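Local atomic coordinates of APL1 (PDB entry 3O6N), a protein that probably partners the leucine-rich repeat protein LRIM1 in a heterodimeric complex that regulates complement-like immunity in the mosquito Anopheles gambiae. Residues A[180-185]-A[191-196]; A[331-336]-A[344-349]. All coordinates share one frame; numbering follows the deposited sequence. Where two conformers were deposited one is given.

Contact 1. Residues A[180-185]-A[191-196]; sequences VDLSLI and ANVSYN. With NAG (2-acetamido-2-deoxy-beta-D-glucopyranose), chain B.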
loop_
_atom_site.group_PDB
_atom_site.type_symbol
_atom_site.label_atom_id
_atom_site.label_comp_id
_atom_site.label_asym_id
_atom_site.label_seq_id
_atom_site.Cartn_x
_atom_site.Cartn_y
_atom_site.Cartn_z
ATOM N N VAL A 180 4.088 -2.008 14.409
ATOM C CA VAL A 180 5.161 -1.247 13.768
ATOM C C VAL A 180 4.828 0.238 13.892
ATOM O O VAL A 180 3.792 0.695 13.405
ATOM C CB VAL A 180 5.391 -1.627 12.290
ATOM C CG1 VAL A 180 4.087 -1.572 11.495
ATOM C CG2 VAL A 180 6.435 -0.706 11.671
ATOM N N ASP A 181 5.693 0.986 14.571
ATOM C CA ASP A 181 5.426 2.398 14.825
ATOM C C ASP A 181 6.095 3.290 13.785
ATOM O O ASP A 181 7.274 3.620 13.898
ATOM C CB ASP A 181 5.892 2.789 16.230
ATOM C CG ASP A 181 5.337 4.129 16.672
ATOM O OD1 ASP A 181 4.860 4.893 15.806
ATOM O OD2 ASP A 181 5.387 4.417 17.882
ATOM N N LEU A 182 5.325 3.688 12.779
ATOM C CA LEU A 182 5.841 4.508 11.693
ATOM C C LEU A 182 6.128 5.935 12.141
ATOM O O LEU A 182 6.843 6.666 11.452
ATOM C CB LEU A 182 4.851 4.530 10.527
ATOM C CG LEU A 182 4.520 3.181 9.890
ATOM C CD1 LEU A 182 3.385 3.331 8.879
ATOM C CD2 LEU A 182 5.746 2.557 9.241
ATOM N N SER A 183 5.568 6.329 13.282
ATOM C CA SER A 183 5.796 7.669 13.813
ATOM C C SER A 183 7.266 7.834 14.179
ATOM O O SER A 183 7.783 8.950 14.261
ATOM C CB SER A 183 4.897 7.950 15.026
ATOM O OG SER A 183 5.430 7.398 16.221
ATOM N N LEU A 184 7.944 6.712 14.382
ATOM C CA LEU A 184 9.359 6.741 14.745
ATOM C C LEU A 184 10.276 6.858 13.529
ATOM O O LEU A 184 11.499 6.776 13.658
ATOM C CB LEU A 184 9.728 5.506 15.569
ATOM C CG LEU A 184 8.947 5.373 16.883
ATOM C CD1 LEU A 184 9.253 4.052 17.574
ATOM C CD2 LEU A 184 9.229 6.554 17.808
ATOM N N ILE A 185 9.685 7.056 12.354
ATOM C CA ILE A 185 10.460 7.215 11.129
ATOM C C ILE A 185 10.011 8.460 10.375
ATOM O O ILE A 185 9.395 8.362 9.308
ATOM C CB ILE A 185 10.306 5.984 10.207
ATOM C CG1 ILE A 185 10.311 4.693 11.029
ATOM C CG2 ILE A 185 11.411 5.962 9.161
ATOM C CD1 ILE A 185 9.749 3.497 10.285
ATOM N N ALA A 191 5.170 4.676 2.475
ATOM C CA ALA A 191 5.123 3.559 3.413
ATOM C C ALA A 191 3.966 2.630 3.103
ATOM O O ALA A 191 2.855 3.077 2.807
ATOM C CB ALA A 191 5.030 4.059 4.842
ATOM N N ASN A 192 4.229 1.332 3.181
ATOM C CA ASN A 192 3.219 0.337 2.857
ATOM C C ASN A 192 3.186 -0.748 3.925
ATOM O O ASN A 192 4.144 -1.511 4.070
ATOM C CB ASN A 192 3.522 -0.262 1.481
ATOM C CG ASN A 192 2.299 -0.856 0.816
ATOM O OD1 ASN A 192 1.473 -1.497 1.468
ATOM N ND2 ASN A 192 2.178 -0.635 -0.499
ATOM N N VAL A 193 2.100 -0.803 4.692
ATOM C CA VAL A 193 1.961 -1.823 5.727
ATOM C C VAL A 193 0.690 -2.636 5.500
ATOM O O VAL A 193 0.135 -3.223 6.425
ATOM C CB VAL A 193 1.971 -1.216 7.152
ATOM C CG1 VAL A 193 3.346 -0.639 7.484
ATOM C CG2 VAL A 193 0.893 -0.146 7.301
ATOM N N SER A 194 0.255 -2.692 4.248
ATOM C CA SER A 194 -0.985 -3.387 3.913
ATOM C C SER A 194 -0.858 -4.889 4.155
ATOM O O SER A 194 0.247 -5.439 4.167
ATOM C CB SER A 194 -1.410 -3.100 2.465
ATOM O OG SER A 194 -0.482 -3.628 1.530
ATOM N N TYR A 195 -1.995 -5.542 4.364
ATOM C CA TYR A 195 -2.031 -6.981 4.602
ATOM C C TYR A 195 -1.218 -7.390 5.820
ATOM O O TYR A 195 -0.251 -8.157 5.724
ATOM C CB TYR A 195 -1.586 -7.752 3.360
ATOM C CG TYR A 195 -2.588 -7.669 2.239
ATOM C CD1 TYR A 195 -3.704 -8.495 2.217
ATOM C CD2 TYR A 195 -2.425 -6.757 1.207
ATOM C CE1 TYR A 195 -4.628 -8.419 1.188
ATOM C CE2 TYR A 195 -3.339 -6.674 0.181
ATOM C CZ TYR A 195 -4.437 -7.506 0.176
ATOM O OH TYR A 195 -5.342 -7.420 -0.851
ATOM N N ASN A 196 -1.618 -6.857 6.968
ATOM C CA ASN A 196 -1.030 -7.236 8.240
ATOM C C ASN A 196 -2.104 -7.342 9.319
ATOM O O ASN A 196 -3.284 -7.503 9.004
ATOM C CB ASN A 196 0.095 -6.269 8.634
ATOM C CG ASN A 196 1.389 -6.560 7.898
ATOM O OD1 ASN A 196 2.055 -7.552 8.179
ATOM N ND2 ASN A 196 1.746 -5.703 6.945
HETATM C C1 NAG B . 1.212 -1.481 -1.164
HETATM C C2 NAG B . 0.849 -0.666 -2.409
HETATM C C3 NAG B . -0.044 -1.442 -3.376
HETATM C C4 NAG B . 0.513 -2.835 -3.653
HETATM C C5 NAG B . 0.917 -3.522 -2.350
HETATM C C6 NAG B . 1.637 -4.831 -2.653
HETATM C C7 NAG B . 0.502 1.727 -2.615
HETATM C C8 NAG B . -0.471 2.852 -2.425
HETATM N N2 NAG B . 0.183 0.568 -2.045
HETATM O O3 NAG B . -0.172 -0.707 -4.575
HETATM O O4 NAG B . -0.467 -3.633 -4.295
HETATM O O5 NAG B . 1.778 -2.705 -1.578
HETATM O O6 NAG B . 2.916 -4.537 -3.178
HETATM O O7 NAG B . 1.531 1.891 -3.271
#

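Contact 2. Residues A[331-336]-A[344-349]; sequences VTLKLS and LTLSHN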
loop_
_atom_site.group_PDB
_atom_site.type_symbol
_atom_site.label_atom_id
_atom_site.label_comp_id
_atom_site.label_asym_id
_atom_site.label_seq_id
_atom_site.Cartn_x
_atom_site.Cartn_y
_atom_site.Cartn_z
ATOM N N VAL A 331 -34.171 6.418 -1.890
ATOM C CA VAL A 331 -35.511 6.644 -2.421
ATOM C C VAL A 331 -35.563 7.747 -3.478
ATOM O O VAL A 331 -36.338 7.665 -4.428
ATOM C CB VAL A 331 -36.502 6.966 -1.290
ATOM C CG1 VAL A 331 -36.708 5.744 -0.413
ATOM C CG2 VAL A 331 -36.000 8.140 -0.466
ATOM N N THR A 332 -34.742 8.778 -3.313
ATOM C CA THR A 332 -34.721 9.886 -4.265
ATOM C C THR A 332 -33.317 10.410 -4.564
ATOM O O THR A 332 -32.388 10.248 -3.775
ATOM C CB THR A 332 -35.575 11.078 -3.777
ATOM O OG1 THR A 332 -35.010 11.611 -2.577
ATOM C CG2 THR A 332 -37.012 10.654 -3.510
ATOM N N LEU A 333 -33.188 11.055 -5.717
ATOM C CA LEU A 333 -31.948 11.699 -6.117
ATOM C C LEU A 333 -32.296 12.876 -7.014
ATOM O O LEU A 333 -33.102 12.743 -7.933
ATOM C CB LEU A 333 -31.046 10.714 -6.868
ATOM C CG LEU A 333 -29.712 11.281 -7.363
ATOM C CD1 LEU A 333 -28.825 11.663 -6.178
ATOM C CD2 LEU A 333 -28.994 10.291 -8.283
ATOM N N LYS A 334 -31.698 14.029 -6.736
ATOM C CA LYS A 334 -31.924 15.224 -7.540
ATOM C C LYS A 334 -30.613 15.747 -8.108
ATOM O O LYS A 334 -29.616 15.850 -7.396
ATOM C CB LYS A 334 -32.576 16.326 -6.701
ATOM C CG LYS A 334 -34.040 16.111 -6.381
ATOM C CD LYS A 334 -34.582 17.291 -5.585
ATOM C CE LYS A 334 -36.065 17.145 -5.296
ATOM N NZ LYS A 334 -36.563 18.282 -4.474
ATOM N N LEU A 335 -30.623 16.080 -9.394
ATOM C CA LEU A 335 -29.462 16.673 -10.042
ATOM C C LEU A 335 -29.883 17.941 -10.775
ATOM O O LEU A 335 -30.986 18.014 -11.318
ATOM C CB LEU A 335 -28.830 15.691 -11.032
ATOM C CG LEU A 335 -28.169 14.415 -10.495
ATOM C CD1 LEU A 335 -27.686 13.554 -11.652
ATOM C CD2 LEU A 335 -27.012 14.745 -9.559
ATOM N N SER A 336 -29.006 18.938 -10.782
ATOM C CA SER A 336 -29.252 20.170 -11.521
ATOM C C SER A 336 -29.056 19.933 -13.011
ATOM O O SER A 336 -28.383 18.982 -13.410
ATOM C CB SER A 336 -28.306 21.274 -11.051
ATOM O OG SER A 336 -28.533 21.599 -9.689
ATOM N N LEU A 344 -22.488 7.303 -13.378
ATOM C CA LEU A 344 -23.412 7.228 -12.253
ATOM C C LEU A 344 -23.986 5.820 -12.119
ATOM O O LEU A 344 -24.458 5.253 -13.099
ATOM C CB LEU A 344 -24.548 8.235 -12.457
ATOM C CG LEU A 344 -25.689 8.297 -11.438
ATOM C CD1 LEU A 344 -25.167 8.732 -10.069
ATOM C CD2 LEU A 344 -26.782 9.245 -11.932
ATOM N N THR A 345 -23.925 5.244 -10.919
ATOM C CA THR A 345 -24.585 3.958 -10.671
ATOM C C THR A 345 -25.774 4.143 -9.729
ATOM O O THR A 345 -25.696 4.904 -8.760
ATOM C CB THR A 345 -23.634 2.882 -10.122
ATOM O OG1 THR A 345 -23.080 3.302 -8.870
ATOM C CG2 THR A 345 -22.503 2.604 -11.120
ATOM N N LEU A 346 -26.869 3.441 -10.015
ATOM C CA LEU A 346 -28.152 3.699 -9.356
ATOM C C LEU A 346 -28.920 2.435 -8.984
ATOM O O LEU A 346 -29.926 2.502 -8.275
ATOM C CB LEU A 346 -29.039 4.547 -10.267
ATOM C CG LEU A 346 -28.507 5.923 -10.666
ATOM C CD1 LEU A 346 -29.378 6.527 -11.770
ATOM C CD2 LEU A 346 -28.441 6.843 -9.452
ATOM N N SER A 347 -28.462 1.284 -9.466
ATOM C CA SER A 347 -29.237 0.057 -9.308
ATOM C C SER A 347 -29.224 -0.471 -7.875
ATOM O O SER A 347 -28.417 -0.045 -7.041
ATOM C CB SER A 347 -28.781 -1.019 -10.301
ATOM O OG SER A 347 -27.525 -1.570 -9.937
ATOM N N HIS A 348 -30.140 -1.392 -7.596
ATOM C CA HIS A 348 -30.266 -1.977 -6.267
ATOM C C HIS A 348 -30.477 -0.915 -5.196
ATOM O O HIS A 348 -29.701 -0.815 -4.249
ATOM C CB HIS A 348 -29.045 -2.836 -5.929
ATOM C CG HIS A 348 -28.891 -4.034 -6.810
ATOM N ND1 HIS A 348 -28.285 -3.974 -8.048
ATOM C CD2 HIS A 348 -29.271 -5.322 -6.640
ATOM C CE1 HIS A 348 -28.293 -5.177 -8.596
ATOM N NE2 HIS A 348 -28.886 -6.012 -7.764
ATOM N N ASN A 349 -31.533 -0.126 -5.358
ATOM C CA ASN A 349 -31.936 0.826 -4.334
ATOM C C ASN A 349 -33.427 0.687 -4.024
ATOM O O ASN A 349 -33.968 -0.419 -4.087
ATOM C CB ASN A 349 -31.551 2.251 -4.734
ATOM C CG ASN A 349 -30.121 2.591 -4.348
ATOM O OD1 ASN A 349 -29.820 2.738 -3.172
ATOM N ND2 ASN A 349 -29.230 2.703 -5.337
#

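Contact 1. Residues A[180-185]-A[191-196]
Next to the methyl contact of Val193 with Val180 and Leu182 stand two flat amides, Asn192 and Asn196, one bonded to a sugar and one turned onto the backbone. Asn192 ND2 is joined covalently to C1 of the N-acetylglucosamine. On the same amide, OD1 receives two donors from Ser194: the backbone N, 3.3 Å away and in the carbonyl plane, and OG, 2.9 Å away and slightly tilted from that plane. The first of these closes an Asx turn; together they probably limit rotation of the amide, and the sugar is itself hydrogen-bonded to Gln171 and Asp211 of the neighbouring strands. Asn196 ND2 donates almost straight (175°) to Val193 O at 3.0 Å; the oxygen lies in the amide plane of Asn196, although ND2 arrives above the carbonyl plane. The buried amide is further held by Leu172 O and by the N of Leu177.

Between the segments the packing is purely apolar. Val180 CG1 meets Val193 CG1 at 4.2 Å, having been placed between its own backbone N and carbonyl carbon (chi1 52°). Leu182 bridges two residues with one methyl, its CD1 lying 4.2 Å from Val193 CG1 and 4.4 Å from Ala191 CB. Behind Leu182, Asp181 OD1 accepts from both N and OG of Ser183, a second Asx turn at the start of the 3-10 segment 182-184.

The arrangement is that of a leucine-rich repeat coil: Ala191 and Val193 fill the LxL core positions, Asn196 is the motif's asparagine, and the variable residue Asn192 faces away from the core and carries its glycan on the strand face of the solenoid.

Contact 2. Residues A[331-336]-A[344-349]
Leu333 is where the first segment begins to touch the second. Its CG lies anti to the backbone N (chi1 179°) and CD2 extends anti to CA, bringing that methyl to 3.7 Å from Leu346 CD2, the two side chains crossing at about a right angle. The same methyl also reaches Leu344, whose CD2 is 4.4 Å from Leu333 CD2, so one branch sits against both leucines of the strand-side segment. Two residues along, Leu335 returns to the interior and brings CD1 to 4.4 Å from Leu344 CD2.

Across the core, Asn349 steadies the bend that follows Leu346. Its ND2 donates to Leu346 O at 3.0 Å, nearly straight (172°) and in its own amide plane, yet from above the carbonyl plane. Asn349 ND2 also reaches Leu325 O in the preceding coil, while OD1 accepts from Ile330 N, so this one amide ties together three parts of the backbone. Leu344 and Leu346 are the paired leucines of the LxxLxLxxN repeat motif and Asn349 its asparagine, while Leu333 and Leu335 line the returning side of the coil.

The four leucines lie between secondary structure elements on several sides: Leu359 of helix 353-359 packs on Leu333, Leu335 and Leu346, and Phe317 of helix 314-317 packs on Leu333 and Leu335. Strand 322-324 supplies Leu323 against Leu344, whose backbone bonds onward to Ala367 and Asp369, so that the segment after helix 353-359 runs beside strand 343-345, the final strand of the parallel series.

How the contacts relate
Contact 1 closes before contact 2 opens along the chain, and their centres lie about 39 Å apart, with the nearest atoms about 22 Å apart. Each joins a strand of the same parallel series to the loop leading into it: strand 190-192 for contact 1 and strand 343-345 for contact 2, with six further strands between them. One leucine-rich repeat solution, apolar core residues plus an asparagine whose side-chain amide is hydrogen-bonded to the backbone, is thus used twice. In 180-185/191-196 both flanks are further coils. In 331-336/344-349 the solenoid ends, and helix 353-359, tethered by the Cys353-Cys387 disulfide, packs on the core, consistent with a C-terminal cap.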